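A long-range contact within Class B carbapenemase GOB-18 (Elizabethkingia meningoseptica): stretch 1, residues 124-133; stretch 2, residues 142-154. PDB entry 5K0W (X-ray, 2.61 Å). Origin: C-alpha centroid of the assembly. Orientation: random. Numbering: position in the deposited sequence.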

# COMPACT_ATOMS: atom_id res chain seq x y z
N ASP A 124 5.15 10.95 5.62
CA ASP A 124 4.92 11.09 4.18
C ASP A 124 4.08 12.32 3.75
O ASP A 124 3.87 12.52 2.56
N VAL A 125 3.65 13.14 4.72
CA VAL A 125 2.85 14.34 4.52
C VAL A 125 3.33 15.29 3.41
O VAL A 125 2.54 15.58 2.50
N ASP A 126 4.60 15.75 3.46
CA ASP A 126 5.17 16.66 2.47
C ASP A 126 5.17 16.09 1.06
O ASP A 126 4.78 16.80 0.14
N VAL A 127 5.52 14.80 0.90
CA VAL A 127 5.48 14.12 -0.41
C VAL A 127 4.05 14.20 -1.03
O VAL A 127 3.90 14.45 -2.23
N LEU A 128 3.03 14.03 -0.18
CA LEU A 128 1.64 14.05 -0.63
C LEU A 128 1.11 15.43 -0.99
O LEU A 128 0.40 15.57 -1.99
N ARG A 129 1.50 16.45 -0.21
CA ARG A 129 1.09 17.83 -0.43
C ARG A 129 1.78 18.45 -1.66
O ARG A 129 1.22 19.36 -2.27
N THR A 130 2.98 17.94 -2.02
CA THR A 130 3.78 18.40 -3.15
C THR A 130 3.67 17.49 -4.38
O THR A 130 4.40 17.70 -5.36
N GLY A 131 2.79 16.49 -4.32
CA GLY A 131 2.56 15.54 -5.40
C GLY A 131 3.81 14.83 -5.89
O GLY A 131 3.93 14.54 -7.08
N GLY A 132 4.73 14.57 -4.97
CA GLY A 132 5.96 13.86 -5.28
C GLY A 132 7.24 14.67 -5.31
O GLY A 132 8.32 14.10 -5.24
N LYS A 133 7.13 16.01 -5.42
CA LYS A 133 8.29 16.91 -5.50
C LYS A 133 9.29 16.74 -4.36
O LYS A 133 10.49 16.79 -4.62
N GLY A 142 9.64 15.44 -10.62
CA GLY A 142 8.73 16.54 -10.36
C GLY A 142 7.42 16.11 -9.71
O GLY A 142 7.44 15.48 -8.65
N VAL A 143 6.28 16.46 -10.35
CA VAL A 143 4.94 16.10 -9.88
C VAL A 143 4.50 14.85 -10.63
O VAL A 143 4.15 14.95 -11.82
N THR A 144 4.55 13.69 -9.97
CA THR A 144 4.19 12.38 -10.54
C THR A 144 2.73 12.00 -10.26
O THR A 144 2.22 11.05 -10.86
N PHE A 145 2.07 12.71 -9.36
CA PHE A 145 0.68 12.44 -9.00
C PHE A 145 0.02 13.71 -8.47
O PHE A 145 0.72 14.59 -7.93
N LYS A 146 -1.32 13.80 -8.61
CA LYS A 146 -2.11 14.95 -8.14
C LYS A 146 -1.92 15.10 -6.65
O LYS A 146 -2.28 14.19 -5.90
N PRO A 147 -1.33 16.22 -6.18
CA PRO A 147 -1.14 16.39 -4.73
C PRO A 147 -2.43 16.29 -3.93
O PRO A 147 -3.50 16.65 -4.43
N VAL A 148 -2.34 15.73 -2.71
CA VAL A 148 -3.47 15.53 -1.79
C VAL A 148 -3.11 16.01 -0.36
O VAL A 148 -1.94 15.91 0.04
N THR A 149 -4.11 16.57 0.36
CA THR A 149 -3.95 17.08 1.73
C THR A 149 -4.61 16.15 2.77
O THR A 149 -5.83 16.01 2.78
N PRO A 150 -3.81 15.47 3.63
CA PRO A 150 -4.43 14.55 4.61
C PRO A 150 -5.27 15.27 5.66
O PRO A 150 -4.92 16.36 6.10
N ASP A 151 -6.39 14.65 6.02
CA ASP A 151 -7.34 15.12 7.02
C ASP A 151 -6.82 14.77 8.42
O ASP A 151 -7.22 15.41 9.40
N LYS A 152 -5.96 13.75 8.52
CA LYS A 152 -5.35 13.30 9.77
C LYS A 152 -3.98 12.73 9.48
O LYS A 152 -3.74 12.24 8.38
N THR A 153 -3.10 12.76 10.49
CA THR A 153 -1.75 12.19 10.43
C THR A 153 -1.62 11.06 11.44
O THR A 153 -2.15 11.14 12.55
N LEU A 154 -0.98 9.97 11.04
CA LEU A 154 -0.84 8.81 11.90
C LEU A 154 0.61 8.47 12.22
O LEU A 154 1.52 8.68 11.42

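The end of a helix is a convenient place for a second segment to dock, because the last turn offers carbonyl groups without helical partners and the residues that follow often include glycine, over which a side chain can lie flat. The contact between residues 124-133 and 142-154 of GOB-18 illustrates the principle. It buries 686 Å² in total, and the largest shares in the first stretch fall to Leu128, Arg129 and Gly131, answered in the second by Phe145.

Leu128 combines a polar and an apolar attachment. Its carbonyl accepts the shortest hydrogen bond across the contact, and the only one not weak, from Val148 N to Leu128 O at 2.8 Å with an angle of 158°, which ties the helix to the extended segment. Its side chain leaves the backbone sideways, with chi1 in m and chi2 at 143°, between the usual wells. That conformation places Leu128 CD2 3.5 Å from Val148 CG1 and 3.9 Å from Phe145 CE2, so one methyl group touches both neighbours. Val148, with chi1 in p, also points sideways; the backbone bond and the side-chain contact therefore join the same pair of residues.

Phe145 is the aromatic counterpart of the turn. Its CA-to-CB bond points sideways, but chi1 in p and chi2 at -91° bring the ring nearer to the first stretch. There Gly131 lies over one face: Gly131 CA sits 3.8 Å from the ring centroid and only 14° off the ring normal, a CH-pi contact. The close fit of Gly131 against the backbone carbonyl of Phe145 and the ring of Pro147 leaves no room for a side chain. An ideal CB on Gly131 would lie 2.5 Å from Phe145 O and 3.0 Å from Pro147 CD, both clashes, and the positive phi of this residue independently favours glycine. Gly132 follows the same logic, since its ideal CB would clash with Thr144 OG1 at 2.7 Å. At the far end of the ring, Phe145 CZ comes within 4.4 Å of CG1 of Val127, whose chi1 is t. The backbone reinforces this packing through two weak hydrogen bonds to Gly131 O, from Thr144 N at 3.1 Å and from Phe145 N at 3.5 Å.

Arg129 covers its area differently. Its CA-to-CB bond points away from the second stretch, yet the chain, m at chi1, t at chi2 and 92° at chi3, brings its end back. Thr149 CG2 lies over one face of the guanidinium, 3.6 Å from Arg129 NH1, a contact through a methyl group rather than a polar partner.

Smaller contacts extend the seam. The CA-to-CB bond of Pro147 points toward the first stretch, and Pro147 CB lies 3.3 Å from Arg129 O. Near the start of the helix, Val125, with chi1 in t, sets CG2 3.9 Å from Pro150 CG and 3.5 Å from Thr153 CG2; the CA-to-CB bonds of Pro150 and Thr153 both point toward the first stretch. At the end of the turn, Lys133 CG rests 3.7 Å from Val143 CG2 before the lysine end leads away. Side chains thus supply mainly apolar packing here, while backbone groups make all the hydrogen bonds between the stretches.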

# COMPACT_ATOMS: atom_id res chain seq x y z
CB ASP A 124 4.39 9.79 3.57
CG ASP A 124 5.46 8.83 3.04
OD1 ASP A 124 6.61 9.29 2.74
OD2 ASP A 124 5.14 7.62 2.86
CB VAL A 125 2.59 15.04 5.88
CG1 VAL A 125 2.27 16.53 5.72
CG2 VAL A 125 1.47 14.33 6.61
CB ASP A 126 6.53 17.23 2.90
CG ASP A 126 6.43 18.32 3.98
OD1 ASP A 126 5.41 19.06 4.00
OD2 ASP A 126 7.37 18.42 4.82
CB VAL A 127 6.03 12.67 -0.32
CG1 VAL A 127 5.88 11.91 -1.64
CG2 VAL A 127 7.49 12.67 0.13
CB LEU A 128 0.74 13.32 0.36
CG LEU A 128 0.88 11.80 0.29
CD1 LEU A 128 0.79 11.19 1.64
CD2 LEU A 128 -0.12 11.20 -0.67
CB ARG A 129 1.37 18.67 0.83
CG ARG A 129 0.54 18.24 2.03
CD ARG A 129 0.89 19.07 3.25
NE ARG A 129 0.02 20.24 3.37
CZ ARG A 129 -1.01 20.34 4.21
NH1 ARG A 129 -1.30 19.34 5.03
NH2 ARG A 129 -1.75 21.44 4.24
CB THR A 130 5.26 18.57 -2.78
OG1 THR A 130 5.89 17.30 -2.66
CG2 THR A 130 5.48 19.46 -1.57
CB LYS A 133 7.88 18.37 -5.62
CG LYS A 133 7.22 18.73 -6.95
CD LYS A 133 6.93 20.22 -7.03
CE LYS A 133 5.73 20.67 -6.22
NZ LYS A 133 5.67 22.15 -6.09
CB VAL A 143 3.92 17.27 -9.99
CG1 VAL A 143 2.53 16.83 -9.52
CG2 VAL A 143 4.37 18.50 -9.22
CB THR A 144 5.15 11.27 -10.07
OG1 THR A 144 5.42 11.43 -8.68
CG2 THR A 144 6.43 11.24 -10.87
CB PHE A 145 0.58 11.29 -7.97
CG PHE A 145 1.15 11.58 -6.60
CD1 PHE A 145 2.48 11.30 -6.31
CD2 PHE A 145 0.34 12.08 -5.59
CE1 PHE A 145 2.99 11.53 -5.03
CE2 PHE A 145 0.85 12.32 -4.32
CZ PHE A 145 2.17 12.04 -4.05
CB LYS A 146 -3.61 14.74 -8.41
CG LYS A 146 -4.11 15.05 -9.81
CD LYS A 146 -5.54 14.49 -9.94
CE LYS A 146 -6.32 15.02 -11.11
NZ LYS A 146 -7.78 15.01 -10.84
CB PRO A 147 -0.50 17.78 -4.63
CG PRO A 147 -0.83 18.46 -5.89
CD PRO A 147 -0.81 17.39 -6.91
CB VAL A 148 -4.06 14.08 -1.87
CG1 VAL A 148 -3.04 13.03 -1.43
CG2 VAL A 148 -5.34 13.93 -1.07
CB THR A 149 -4.37 18.54 1.78
OG1 THR A 149 -3.45 19.27 0.96
CG2 THR A 149 -4.35 19.11 3.19
CB PRO A 150 -3.23 13.81 5.22
CG PRO A 150 -2.08 14.71 5.02
CD PRO A 150 -2.34 15.46 3.74
CB ASP A 151 -8.73 14.49 6.79
CG ASP A 151 -9.29 14.80 5.43
OD1 ASP A 151 -8.95 14.08 4.46
OD2 ASP A 151 -10.05 15.79 5.31
CB LYS A 152 -6.23 12.23 10.43
CG LYS A 152 -6.82 12.61 11.78
CD LYS A 152 -7.67 11.47 12.37
CE LYS A 152 -6.87 10.45 13.16
NZ LYS A 152 -7.72 9.67 14.09
CB THR A 153 -0.66 13.24 10.57
OG1 THR A 153 -0.81 13.94 11.82
CG2 THR A 153 -0.65 14.22 9.40
CB LEU A 154 -1.59 7.60 11.32
CG LEU A 154 -3.09 7.76 11.03
CD1 LEU A 154 -3.58 6.67 10.13
CD2 LEU A 154 -3.91 7.78 12.31